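Local coordinates for ectoine dioxygenase (Sphingopyxis alaskensis, PDB 4MHR), which catalyses the iron- and 2-oxoglutarate-dependent hydroxylation of L-ectoine to 5-hydroxyectoine, a compatible solute that helps cells survive osmotic stress, at residues A[112-124]-A[297-309]. Residues are numbered along the deposited sequence; the frame is centred on the assembly and turned at random.
Sequences RLAADARLADVAR and EPAALRVERGPLV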
ATOM      1  N   ARG A 112      12.455   5.022 -10.331  1.00 35.14           N
ATOM      2  CA  ARG A 112      13.179   6.083  -9.677  1.00 31.75           C
ATOM      3  C   ARG A 112      12.385   6.658  -8.483  1.00 31.25           C
ATOM      4  O   ARG A 112      12.982   7.001  -7.473  1.00 30.47           O
ATOM      5  CB  ARG A 112      13.487   7.196 -10.680  1.00 31.20           C
ATOM      6  CG  ARG A 112      14.324   8.357 -10.171  1.00 30.89           C
ATOM      7  CD  ARG A 112      15.616   7.967  -9.425  1.00 32.45           C
ATOM      8  NE  ARG A 112      16.213   9.203  -8.891  1.00 31.52           N
ATOM      9  CZ  ARG A 112      15.827   9.832  -7.783  1.00 35.57           C
ATOM     10  NH1 ARG A 112      14.821   9.345  -7.015  1.00 33.52           N
ATOM     11  NH2 ARG A 112      16.430  10.951  -7.412  1.00 33.39           N
ATOM     12  N   LEU A 113      11.070   6.831  -8.638  1.00 29.76           N
ATOM     13  CA  LEU A 113      10.211   7.193  -7.484  1.00 30.41           C
ATOM     14  C   LEU A 113      10.396   6.170  -6.338  1.00 29.89           C
ATOM     15  O   LEU A 113      10.691   6.544  -5.209  1.00 28.82           O
ATOM     16  CB  LEU A 113       8.760   7.328  -7.904  1.00 30.51           C
ATOM     17  CG  LEU A 113       7.736   7.584  -6.800  1.00 26.67           C
ATOM     18  CD1 LEU A 113       7.961   8.942  -6.192  1.00 23.64           C
ATOM     19  CD2 LEU A 113       6.358   7.513  -7.381  1.00 28.69           C
ATOM     20  N   ALA A 114      10.330   4.881  -6.656  1.00 30.03           N
ATOM     21  CA  ALA A 114      10.340   3.879  -5.656  1.00 27.50           C
ATOM     22  C   ALA A 114      11.630   3.922  -4.894  1.00 31.02           C
ATOM     23  O   ALA A 114      11.644   3.672  -3.660  1.00 27.17           O
ATOM     24  CB  ALA A 114      10.130   2.509  -6.267  1.00 29.53           C
ATOM     25  N   ALA A 115      12.723   4.246  -5.603  1.00 28.59           N
ATOM     26  CA  ALA A 115      14.086   4.238  -5.015  1.00 28.01           C
ATOM     27  C   ALA A 115      14.393   5.518  -4.304  1.00 28.51           C
ATOM     28  O   ALA A 115      15.435   5.654  -3.658  1.00 29.42           O
ATOM     29  CB  ALA A 115      15.183   3.962  -6.113  1.00 32.69           C
ATOM     30  N   ASP A 116      13.561   6.523  -4.454  1.00 27.19           N
ATOM     31  CA  ASP A 116      13.934   7.804  -3.919  1.00 28.99           C
ATOM     32  C   ASP A 116      14.046   7.785  -2.373  1.00 32.97           C
ATOM     33  O   ASP A 116      13.200   7.220  -1.656  1.00 30.13           O
ATOM     34  CB  ASP A 116      12.902   8.828  -4.348  1.00 28.76           C
ATOM     35  CG  ASP A 116      13.322  10.230  -4.049  1.00 35.84           C
ATOM     36  OD1 ASP A 116      13.893  10.832  -4.985  1.00 36.77           O
ATOM     37  OD2 ASP A 116      13.052  10.761  -2.926  1.00 35.76           O
ATOM     38  N   ALA A 117      15.092   8.390  -1.877  1.00 33.48           N
ATOM     39  CA  ALA A 117      15.396   8.435  -0.458  1.00 35.08           C
ATOM     40  C   ALA A 117      14.230   8.971   0.406  1.00 34.84           C
ATOM     41  O   ALA A 117      14.025   8.517   1.524  1.00 30.49           O
ATOM     42  CB  ALA A 117      16.612   9.310  -0.242  1.00 37.88           C
ATOM     43  N   ARG A 118      13.456   9.905  -0.118  1.00 28.86           N
ATOM     44  CA  ARG A 118      12.375  10.461   0.648  1.00 29.31           C
ATOM     45  C   ARG A 118      11.325   9.379   0.925  1.00 31.58           C
ATOM     46  O   ARG A 118      10.590   9.552   1.868  1.00 28.26           O
ATOM     47  CB  ARG A 118      11.711  11.640  -0.065  1.00 30.96           C
ATOM     48  CG  ARG A 118      12.538  12.906  -0.091  1.00 36.49           C
ATOM     49  CD  ARG A 118      12.012  13.895  -1.135  1.00 36.37           C
ATOM     50  NE  ARG A 118      12.405  13.467  -2.463  1.00 33.33           N
ATOM     51  CZ  ARG A 118      12.295  14.211  -3.565  1.00 30.87           C
ATOM     52  NH1 ARG A 118      11.781  15.451  -3.518  1.00 32.29           N
ATOM     53  NH2 ARG A 118      12.717  13.705  -4.698  1.00 31.20           N
ATOM     54  N   LEU A 119      11.252   8.321   0.090  1.00 24.87           N
ATOM     55  CA  LEU A 119      10.383   7.188   0.330  1.00 29.16           C
ATOM     56  C   LEU A 119      11.158   6.039   0.960  1.00 28.85           C
ATOM     57  O   LEU A 119      10.847   5.562   2.100  1.00 23.61           O
ATOM     58  CB  LEU A 119       9.639   6.774  -0.953  1.00 27.89           C
ATOM     59  CG  LEU A 119       8.835   7.888  -1.608  1.00 29.31           C
ATOM     60  CD1 LEU A 119       8.020   7.340  -2.753  1.00 29.69           C
ATOM     61  CD2 LEU A 119       7.891   8.602  -0.583  1.00 30.45           C
ATOM     62  N   ALA A 120      12.179   5.577   0.250  1.00 26.47           N
ATOM     63  CA  ALA A 120      12.855   4.334   0.642  1.00 24.46           C
ATOM     64  C   ALA A 120      13.576   4.360   2.012  1.00 26.33           C
ATOM     65  O   ALA A 120      13.635   3.302   2.656  1.00 24.75           O
ATOM     66  CB  ALA A 120      13.812   3.836  -0.443  1.00 30.07           C
ATOM     67  N   ASP A 121      14.192   5.486   2.405  1.00 26.32           N
ATOM     68  CA  ASP A 121      14.796   5.617   3.738  1.00 28.07           C
ATOM     69  C   ASP A 121      13.766   5.607   4.865  1.00 25.80           C
ATOM     70  O   ASP A 121      14.055   5.131   5.954  1.00 23.26           O
ATOM     71  CB  ASP A 121      15.659   6.874   3.905  1.00 28.75           C
ATOM     72  CG  ASP A 121      17.037   6.698   3.234  1.00 32.36           C
ATOM     73  OD1 ASP A 121      17.312   5.590   2.868  1.00 31.79           O
ATOM     74  OD2 ASP A 121      17.763   7.653   3.039  1.00 33.35           O
ATOM     75  N   VAL A 122      12.578   6.058   4.568  1.00 22.31           N
ATOM     76  CA  VAL A 122      11.485   5.970   5.571  1.00 24.22           C
ATOM     77  C   VAL A 122      11.069   4.524   5.713  1.00 26.65           C
ATOM     78  O   VAL A 122      10.914   4.001   6.845  1.00 22.77           O
ATOM     79  CB  VAL A 122      10.320   6.897   5.188  1.00 22.54           C
ATOM     80  CG1 VAL A 122       9.154   6.715   6.085  1.00 22.60           C
ATOM     81  CG2 VAL A 122      10.685   8.395   5.256  1.00 24.03           C
ATOM     82  N   ALA A 123      10.983   3.821   4.575  1.00 27.91           N
ATOM     83  CA  ALA A 123      10.742   2.393   4.637  1.00 25.37           C
ATOM     84  C   ALA A 123      11.821   1.627   5.416  1.00 23.76           C
ATOM     85  O   ALA A 123      11.503   0.685   6.191  1.00 22.85           O
ATOM     86  CB  ALA A 123      10.626   1.759   3.263  1.00 24.15           C
ATOM     87  N   ARG A 124      13.065   1.896   5.082  1.00 22.19           N
ATOM     88  CA  ARG A 124      14.172   1.177   5.716  1.00 25.52           C
ATOM     89  C   ARG A 124      14.152   1.455   7.236  1.00 25.65           C
ATOM     90  O   ARG A 124      14.454   0.615   8.002  1.00 24.87           O
ATOM     91  CB  ARG A 124      15.528   1.626   5.120  1.00 27.06           C
ATOM     92  CG  ARG A 124      15.688   1.119   3.688  1.00 28.58           C
ATOM     93  CD  ARG A 124      16.754   1.909   2.911  1.00 34.59           C
ATOM     94  NE  ARG A 124      18.018   1.544   3.482  1.00 34.98           N
ATOM     95  CZ  ARG A 124      18.734   2.298   4.299  1.00 39.76           C
ATOM     96  NH1 ARG A 124      18.388   3.548   4.586  1.00 43.51           N
ATOM     97  NH2 ARG A 124      19.819   1.775   4.828  1.00 42.97           N
ATOM     98  N   GLU A 297      14.885 -15.097  -2.807  1.00 87.81           N
ATOM     99  CA  GLU A 297      16.007 -14.208  -2.524  1.00 88.35           C
ATOM    100  C   GLU A 297      15.916 -12.940  -3.383  1.00 82.72           C
ATOM    101  O   GLU A 297      16.439 -12.898  -4.502  1.00 84.35           O
ATOM    102  CB  GLU A 297      17.341 -14.918  -2.766  1.00 87.84           C
ATOM    103  CG  GLU A 297      17.584 -16.113  -1.863  1.00 95.33           C
ATOM    104  CD  GLU A 297      18.721 -16.990  -2.375  1.00101.66           C
ATOM    105  OE1 GLU A 297      19.882 -16.529  -2.324  1.00 92.05           O
ATOM    106  OE2 GLU A 297      18.453 -18.132  -2.836  1.00 95.37           O
ATOM    107  N   PRO A 298      15.233 -11.904  -2.870  1.00 79.96           N
ATOM    108  CA  PRO A 298      15.192 -10.610  -3.541  1.00 75.07           C
ATOM    109  C   PRO A 298      16.368  -9.765  -3.060  1.00 61.48           C
ATOM    110  O   PRO A 298      16.745  -9.871  -1.902  1.00 60.37           O
ATOM    111  CB  PRO A 298      13.883 -10.017  -3.030  1.00 76.92           C
ATOM    112  CG  PRO A 298      13.809 -10.530  -1.617  1.00 81.21           C
ATOM    113  CD  PRO A 298      14.542 -11.847  -1.563  1.00 81.08           C
ATOM    114  N   ALA A 299      16.941  -8.951  -3.943  1.00 58.28           N
ATOM    115  CA  ALA A 299      18.050  -8.076  -3.585  1.00 57.64           C
ATOM    116  C   ALA A 299      17.491  -6.741  -3.115  1.00 53.12           C
ATOM    117  O   ALA A 299      16.394  -6.344  -3.492  1.00 49.85           O
ATOM    118  CB  ALA A 299      18.984  -7.861  -4.771  1.00 59.48           C
ATOM    119  N   ALA A 300      18.308  -6.053  -2.343  1.00 47.11           N
ATOM    120  CA  ALA A 300      17.972  -4.777  -1.735  1.00 48.83           C
ATOM    121  C   ALA A 300      17.835  -3.674  -2.774  1.00 45.72           C
ATOM    122  O   ALA A 300      18.660  -3.539  -3.685  1.00 44.09           O
ATOM    123  CB  ALA A 300      19.029  -4.399  -0.696  1.00 46.38           C
ATOM    124  N   LEU A 301      16.754  -2.919  -2.656  1.00 33.91           N
ATOM    125  CA  LEU A 301      16.580  -1.690  -3.377  1.00 35.94           C
ATOM    126  C   LEU A 301      17.760  -0.725  -3.133  1.00 37.25           C
ATOM    127  O   LEU A 301      18.167  -0.517  -2.014  1.00 33.15           O
ATOM    128  CB  LEU A 301      15.274  -1.066  -2.927  1.00 39.84           C
ATOM    129  CG  LEU A 301      14.791   0.164  -3.641  1.00 45.76           C
ATOM    130  CD1 LEU A 301      14.465  -0.103  -5.134  1.00 44.03           C
ATOM    131  CD2 LEU A 301      13.559   0.636  -2.881  1.00 52.45           C
ATOM    132  N   ARG A 302      18.314  -0.132  -4.184  1.00 37.63           N
ATOM    133  CA  ARG A 302      19.423   0.845  -4.006  1.00 40.11           C
ATOM    134  C   ARG A 302      18.766   2.186  -3.913  1.00 37.36           C
ATOM    135  O   ARG A 302      17.954   2.462  -4.730  1.00 40.76           O
ATOM    136  CB  ARG A 302      20.331   0.826  -5.256  1.00 45.32           C
ATOM    137  CG  ARG A 302      21.489   1.788  -5.229  1.00 51.12           C
ATOM    138  CD  ARG A 302      21.490   2.656  -6.475  1.00 60.63           C
ATOM    139  NE  ARG A 302      22.819   3.134  -6.850  1.00 66.68           N
ATOM    140  CZ  ARG A 302      23.455   4.136  -6.263  1.00 70.08           C
ATOM    141  NH1 ARG A 302      22.891   4.798  -5.246  1.00 77.42           N
ATOM    142  NH2 ARG A 302      24.663   4.486  -6.691  1.00 58.27           N
ATOM    143  N   VAL A 303      19.093   3.002  -2.910  1.00 33.70           N
ATOM    144  CA  VAL A 303      18.459   4.278  -2.724  1.00 35.56           C
ATOM    145  C   VAL A 303      19.062   5.395  -3.568  1.00 39.37           C
ATOM    146  O   VAL A 303      20.275   5.572  -3.579  1.00 39.32           O
ATOM    147  CB  VAL A 303      18.507   4.690  -1.233  1.00 34.37           C
ATOM    148  CG1 VAL A 303      17.843   6.034  -0.989  1.00 38.64           C
ATOM    149  CG2 VAL A 303      17.893   3.590  -0.377  1.00 37.60           C
ATOM    150  N   GLU A 304      18.218   6.231  -4.176  1.00 37.60           N
ATOM    151  CA  GLU A 304      18.708   7.382  -4.960  1.00 35.00           C
ATOM    152  C   GLU A 304      18.389   8.664  -4.262  1.00 38.40           C
ATOM    153  O   GLU A 304      17.341   8.810  -3.684  1.00 40.82           O
ATOM    154  CB  GLU A 304      18.047   7.413  -6.320  1.00 36.08           C
ATOM    155  CG  GLU A 304      18.151   6.101  -7.043  1.00 39.54           C
ATOM    156  CD  GLU A 304      19.488   5.985  -7.749  1.00 44.60           C
ATOM    157  OE1 GLU A 304      20.284   6.956  -7.691  1.00 47.27           O
ATOM    158  OE2 GLU A 304      19.737   4.927  -8.321  1.00 54.48           O
ATOM    159  N   ARG A 305      19.303   9.615  -4.313  1.00 39.40           N
ATOM    160  CA  ARG A 305      19.136  10.908  -3.676  1.00 44.29           C
ATOM    161  C   ARG A 305      19.116  11.954  -4.811  1.00 47.59           C
ATOM    162  O   ARG A 305      19.624  11.695  -5.892  1.00 47.41           O
ATOM    163  CB  ARG A 305      20.238  11.109  -2.638  1.00 48.82           C
ATOM    164  CG  ARG A 305      20.126  10.131  -1.475  1.00 58.23           C
ATOM    165  CD  ARG A 305      21.380   9.892  -0.616  1.00 60.88           C
ATOM    166  NE  ARG A 305      21.264   8.629   0.141  1.00 70.20           N
ATOM    167  CZ  ARG A 305      20.453   8.423   1.195  1.00 68.37           C
ATOM    168  NH1 ARG A 305      19.696   9.400   1.659  1.00 61.82           N
ATOM    169  NH2 ARG A 305      20.409   7.229   1.799  1.00 66.46           N
ATOM    170  N   GLY A 306      18.408  13.058  -4.604  1.00 46.06           N
ATOM    171  CA  GLY A 306      18.278  14.118  -5.572  1.00 45.25           C
ATOM    172  C   GLY A 306      16.889  14.245  -6.169  1.00 50.74           C
ATOM    173  O   GLY A 306      16.041  13.358  -5.984  1.00 51.10           O
ATOM    174  N   PRO A 307      16.659  15.340  -6.928  1.00 55.00           N
ATOM    175  CA  PRO A 307      15.336  15.601  -7.491  1.00 52.94           C
ATOM    176  C   PRO A 307      15.006  14.560  -8.535  1.00 48.23           C
ATOM    177  O   PRO A 307      15.907  13.887  -9.056  1.00 48.14           O
ATOM    178  CB  PRO A 307      15.469  17.000  -8.111  1.00 61.79           C
ATOM    179  CG  PRO A 307      16.862  17.482  -7.773  1.00 60.21           C
ATOM    180  CD  PRO A 307      17.667  16.257  -7.491  1.00 57.46           C
ATOM    181  N   LEU A 308      13.721  14.359  -8.772  1.00 45.54           N
ATOM    182  CA  LEU A 308      13.295  13.430  -9.800  1.00 47.82           C
ATOM    183  C   LEU A 308      13.490  14.069 -11.178  1.00 55.97           C
ATOM    184  O   LEU A 308      13.451  13.388 -12.161  1.00 50.69           O
ATOM    185  CB  LEU A 308      11.822  13.078  -9.638  1.00 46.14           C
ATOM    186  CG  LEU A 308      11.427  12.406  -8.345  1.00 47.59           C
ATOM    187  CD1 LEU A 308       9.937  12.186  -8.370  1.00 49.67           C
ATOM    188  CD2 LEU A 308      12.178  11.090  -8.236  1.00 50.74           C
ATOM    189  N   VAL A 309      13.638  15.381 -11.245  1.00 58.27           N
ATOM    190  CA  VAL A 309      13.792  16.055 -12.532  1.00 69.58           C
ATOM    191  C   VAL A 309      14.298  17.481 -12.301  1.00 67.38           C
ATOM    192  O   VAL A 309      14.117  18.035 -11.204  1.00 64.49           O
ATOM    193  CB  VAL A 309      12.447  16.090 -13.292  1.00 71.47           C
ATOM    194  CG1 VAL A 309      11.448  17.030 -12.599  1.00 66.55           C
ATOM    195  CG2 VAL A 309      12.655  16.453 -14.770  1.00 72.86           C
TER
HETATM  196  O   HOH W   1      15.818  12.233  -3.259  1.00 42.78           O
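Arg-112 slots its guanidinium between Glu-304 and Leu-308 where the extended C-terminal tail of this cupin-fold dioxygenase runs over the junction of helices 108-115 and 117-127. CB of Glu-304 lies over the centre of one face, 3.6 Å from CZ of Arg-112, and CD2 of Leu-308 covers the opposite face. A bend at chi2, after a chi1 of -176° that sets CG anti to the backbone N, carries the arginine chain toward the C-terminal end of its helix and up to the tail. There NH2 donates to Gly-306 O at 2.8 Å, approaching from above the carbonyl plane, while NH1 gives Asp-116 OD1 a nearly straight bond of 2.7 Å on its anti lone pair. Asp-116, the N-cap of the second helix, is also held side-on by Arg-118 through NE and NH2, and its OD2 takes the capping bond from Arg-118 N. Were Arg-112 an alanine, Gly-306 O would probably lose this donor, Asp-116 would be left with one of its two arginine partners, and a gap would be likely between Glu-304 and Leu-308.

At the helix junction the backbones form a single beta bridge: Glu-304 N donates to Ala-115 O, and Ala-117 N to Glu-304 O. Leu-308 continues past Arg-112 to meet Leu-113, and helix 63-78 borders it through Leu-69; its backbone N bonds to Glu-65, which also pairs with Arg-118. At the start of helix 117-127, Val-303 of the tail presses CG1 tightly against Ala-117 CA, at 3.5 Å; its CG2 reaches Ala-120 and CD of Arg-124 farther along. Arg-305 crosses Asp-121 at about a right angle in a salt bridge, its NH1 and NH2 both converging on Asp-121 OD2, at 2.9 Å and 3.0 Å; NH2 is received on the syn lone pair of OD2, and NH1 comes in nearly along its C-O axis.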